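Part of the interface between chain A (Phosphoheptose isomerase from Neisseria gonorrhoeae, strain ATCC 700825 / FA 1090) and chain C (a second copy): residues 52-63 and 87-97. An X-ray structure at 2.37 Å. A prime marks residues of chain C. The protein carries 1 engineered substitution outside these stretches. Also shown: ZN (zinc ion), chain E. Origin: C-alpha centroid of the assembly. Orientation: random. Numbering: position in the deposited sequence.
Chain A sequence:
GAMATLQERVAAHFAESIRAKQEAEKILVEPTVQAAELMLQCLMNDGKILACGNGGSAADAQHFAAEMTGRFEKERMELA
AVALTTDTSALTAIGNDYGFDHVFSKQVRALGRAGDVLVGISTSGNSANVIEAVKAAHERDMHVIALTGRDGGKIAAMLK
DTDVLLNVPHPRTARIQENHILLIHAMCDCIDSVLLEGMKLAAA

Chain A, residues 52-63: CGNGGSAADAQH
Chain C, residues 87-97: DTSALTAIGND

The rule of this contact is that a helix presents small polar side chains to a glycine-containing turn and the start of a second helix. In chain A, Gly53 to Gly55 lead into a helix that begins at Gly56 and runs through His63, whose NE2 binds the zinc ion at 2.2 Å. In chain C, residues 88′ to 97′ are helical. The N-to-C directions of the two helices lie 138° apart and their axes approach to 8.1 Å. The register is set by the turn: Asn54 CA lies 4.8 Å from Thr92′ CA, and Gly55 CA 4.1 Å from Ala93′ CA. Together the stretches bury 359 Å².

Asp87′ (phi/psi -84/97, chi1 t) opens the chain C stretch as an N-cap, its OD1 accepting a weak bond from Ala90′ N at 3.3 Å. It makes no contact with the chain A stretch. Thr88′, chi1 p, is the first residue of its stretch to touch it. Its OG1 stands 3.9 Å from Gln62 OE1, a packing distance, with Gln62 extended along chi2 (chi1 p, chi2 t, chi3 54°).

Ser89′ follows with chi1 m, its CA-to-CB bond sideways to the chain A stretch. The hydroxyl donates to the backbone: Ser89′ OG to Gly55 O is 2.9 Å. That carbonyl also accepts from Ala58 N at 3.1 Å and, weakly, from Ala59 N at 3.4 Å, so the serine joins the first turn of the chain A helix. The same OG packs 3.7 Å from Ala59 CB. One residue thus serves twice, because its own carbonyl receives a CA-H...O contact, with Gly55 CA to Ser89′ O at 3.5 Å.

Ala90′ points away and the end of Leu91′ (chi1 m, chi2 t) leads away, leaving the next contact to Thr92′, one helical turn after Thr88′. Thr92′ points toward the chain A stretch with chi1 p. Its OG1 donates to Thr88′ O at 2.8 Å, within its own helix, and accepts from Gly55 N at 2.8 Å with a nearly straight N-H...O angle of 161°. A single hydroxyl therefore links the helix backbone to the turn. Ala58 CB closes on it, 3.5 Å from Thr92′ OG1, while Asn54 OD1 lies 3.3 Å from Thr92′ CB.

At Ala93′ the backbones come close. Gly55 adopts phi/psi 65/-124, a positive phi that favours glycine, and sits at the N-cap position of its helix. An ideal CB there would point away from the chain C stretch in general direction, yet would still come within 3.6 Å of Ala93′ CB. Ala93′ CB lies 3.9 Å from Gly55 CA, and the absence of a side chain on Gly55 leaves room for this approach, in which Gly55 N lies 3.7 Å from Ala93′ N.

Ile94′ is out of reach, and Gly95′ makes no contact. Asn96′ (chi1 t, chi2 51°) points toward Asn54 (chi1 m, chi2 -58°); Asn96′ OD1 is 3.4 Å from Asn54 ND2, but the angle is too poor for a hydrogen bond. Asp97′, chi1 m, makes no contact with the chain A stretch.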

# COMPACT_ATOMS: atom_id res chain seq x y z
N CYS A 52 1.79 -14.14 0.20
CA CYS A 52 2.79 -13.30 0.85
C CYS A 52 4.21 -13.51 0.30
O CYS A 52 4.52 -14.54 -0.31
CB CYS A 52 2.78 -13.53 2.36
SG CYS A 52 3.52 -15.10 2.87
N GLY A 53 5.07 -12.52 0.56
CA GLY A 53 6.45 -12.52 0.08
C GLY A 53 7.12 -11.19 0.37
O GLY A 53 6.44 -10.25 0.76
N ASN A 54 8.45 -11.13 0.18
CA ASN A 54 9.24 -9.90 0.41
C ASN A 54 9.82 -9.29 -0.87
O ASN A 54 10.15 -10.02 -1.81
CB ASN A 54 10.42 -10.18 1.37
CG ASN A 54 9.95 -10.59 2.75
OD1 ASN A 54 9.22 -9.85 3.42
ND2 ASN A 54 10.38 -11.76 3.20
N GLY A 55 9.98 -7.97 -0.90
CA GLY A 55 10.65 -7.28 -2.00
C GLY A 55 9.91 -7.40 -3.32
O GLY A 55 8.73 -7.06 -3.41
N GLY A 56 10.59 -7.91 -4.34
CA GLY A 56 9.94 -8.23 -5.61
C GLY A 56 8.82 -9.24 -5.46
O GLY A 56 7.87 -9.24 -6.24
N SER A 57 8.93 -10.11 -4.47
CA SER A 57 7.89 -11.10 -4.21
C SER A 57 6.65 -10.52 -3.55
O SER A 57 5.58 -11.14 -3.61
CB SER A 57 8.43 -12.23 -3.36
OG SER A 57 9.62 -12.76 -3.94
N ALA A 58 6.78 -9.36 -2.90
CA ALA A 58 5.63 -8.64 -2.35
C ALA A 58 4.82 -8.07 -3.48
O ALA A 58 3.60 -8.15 -3.47
CB ALA A 58 6.07 -7.53 -1.40
N ALA A 59 5.51 -7.50 -4.46
CA ALA A 59 4.91 -7.09 -5.73
C ALA A 59 4.21 -8.25 -6.43
O ALA A 59 3.10 -8.08 -6.92
CB ALA A 59 5.97 -6.48 -6.64
N ASP A 60 4.83 -9.42 -6.46
CA ASP A 60 4.21 -10.60 -7.07
C ASP A 60 2.95 -11.05 -6.33
O ASP A 60 1.97 -11.41 -6.96
CB ASP A 60 5.21 -11.76 -7.17
CG ASP A 60 6.35 -11.47 -8.16
OD1 ASP A 60 6.33 -10.40 -8.82
OD2 ASP A 60 7.27 -12.31 -8.28
N ALA A 61 2.96 -10.99 -5.01
CA ALA A 61 1.80 -11.37 -4.22
C ALA A 61 0.59 -10.49 -4.55
O ALA A 61 -0.50 -11.02 -4.77
CB ALA A 61 2.10 -11.31 -2.73
N GLN A 62 0.79 -9.17 -4.61
CA GLN A 62 -0.33 -8.26 -4.88
C GLN A 62 -0.76 -8.28 -6.35
O GLN A 62 -1.92 -8.01 -6.65
CB GLN A 62 -0.09 -6.84 -4.33
CG GLN A 62 0.88 -5.94 -5.07
CD GLN A 62 0.87 -4.52 -4.52
OE1 GLN A 62 1.06 -4.30 -3.31
NE2 GLN A 62 0.64 -3.54 -5.39
N HIS A 63 0.18 -8.59 -7.25
CA HIS A 63 -0.10 -8.85 -8.69
C HIS A 63 -1.03 -10.07 -8.85
O HIS A 63 -2.05 -9.99 -9.51
CB HIS A 63 1.23 -9.09 -9.42
CG HIS A 63 1.13 -9.15 -10.92
ND1 HIS A 63 2.11 -8.62 -11.73
CD2 HIS A 63 0.22 -9.70 -11.76
CE1 HIS A 63 1.81 -8.83 -13.00
NE2 HIS A 63 0.66 -9.48 -13.04
N ASP C 87 5.30 2.09 0.33
CA ASP C 87 5.92 1.15 -0.61
C ASP C 87 6.26 -0.17 0.10
O ASP C 87 7.31 -0.31 0.72
CB ASP C 87 7.17 1.77 -1.27
CG ASP C 87 7.67 0.98 -2.49
OD1 ASP C 87 7.38 -0.24 -2.57
OD2 ASP C 87 8.38 1.55 -3.36
N THR C 88 5.38 -1.14 -0.05
CA THR C 88 5.48 -2.39 0.69
C THR C 88 6.58 -3.33 0.18
O THR C 88 7.10 -4.14 0.95
CB THR C 88 4.12 -3.13 0.70
OG1 THR C 88 3.71 -3.41 -0.64
CG2 THR C 88 3.05 -2.28 1.40
N SER C 89 6.93 -3.23 -1.10
CA SER C 89 8.11 -3.93 -1.60
C SER C 89 9.33 -3.42 -0.88
O SER C 89 10.18 -4.21 -0.47
CB SER C 89 8.28 -3.76 -3.12
OG SER C 89 7.33 -4.53 -3.83
N ALA C 90 9.42 -2.09 -0.72
CA ALA C 90 10.56 -1.47 -0.04
C ALA C 90 10.62 -1.85 1.43
O ALA C 90 11.68 -2.21 1.94
CB ALA C 90 10.52 0.05 -0.18
N LEU C 91 9.48 -1.74 2.11
CA LEU C 91 9.42 -2.09 3.53
C LEU C 91 9.80 -3.56 3.73
O LEU C 91 10.56 -3.87 4.65
CB LEU C 91 8.03 -1.82 4.13
CG LEU C 91 7.49 -0.39 4.20
CD1 LEU C 91 6.05 -0.37 4.73
CD2 LEU C 91 8.38 0.49 5.05
N THR C 92 9.29 -4.46 2.89
CA THR C 92 9.56 -5.88 3.07
C THR C 92 10.99 -6.26 2.64
O THR C 92 11.61 -7.08 3.30
CB THR C 92 8.53 -6.81 2.40
OG1 THR C 92 8.46 -6.55 0.98
CG2 THR C 92 7.16 -6.66 3.04
N ALA C 93 11.50 -5.67 1.56
CA ALA C 93 12.90 -5.91 1.16
C ALA C 93 13.86 -5.51 2.27
O ALA C 93 14.70 -6.31 2.67
CB ALA C 93 13.23 -5.14 -0.10
N ILE C 94 13.69 -4.30 2.80
CA ILE C 94 14.54 -3.79 3.87
C ILE C 94 14.30 -4.55 5.17
O ILE C 94 15.24 -4.96 5.83
CB ILE C 94 14.35 -2.27 4.08
CG1 ILE C 94 14.80 -1.51 2.82
CG2 ILE C 94 15.13 -1.78 5.31
CD1 ILE C 94 14.31 -0.07 2.78
N GLY C 95 13.04 -4.73 5.54
CA GLY C 95 12.70 -5.56 6.72
C GLY C 95 13.35 -6.94 6.71
O GLY C 95 13.83 -7.40 7.74
N ASN C 96 13.37 -7.59 5.55
CA ASN C 96 13.93 -8.96 5.39
C ASN C 96 15.47 -9.01 5.39
O ASN C 96 16.07 -9.84 6.08
CB ASN C 96 13.38 -9.59 4.10
CG ASN C 96 13.60 -11.10 4.03
OD1 ASN C 96 13.27 -11.83 4.95
ND2 ASN C 96 14.14 -11.57 2.90
N ASP C 97 16.10 -8.12 4.63
CA ASP C 97 17.56 -8.15 4.39
C ASP C 97 18.38 -7.36 5.41
O ASP C 97 19.36 -7.88 5.93
CB ASP C 97 17.87 -7.64 2.98
CG ASP C 97 17.08 -8.37 1.89
OD1 ASP C 97 16.69 -9.55 2.10
OD2 ASP C 97 16.83 -7.77 0.82
ZN ZN E . -0.38 -10.03 -14.86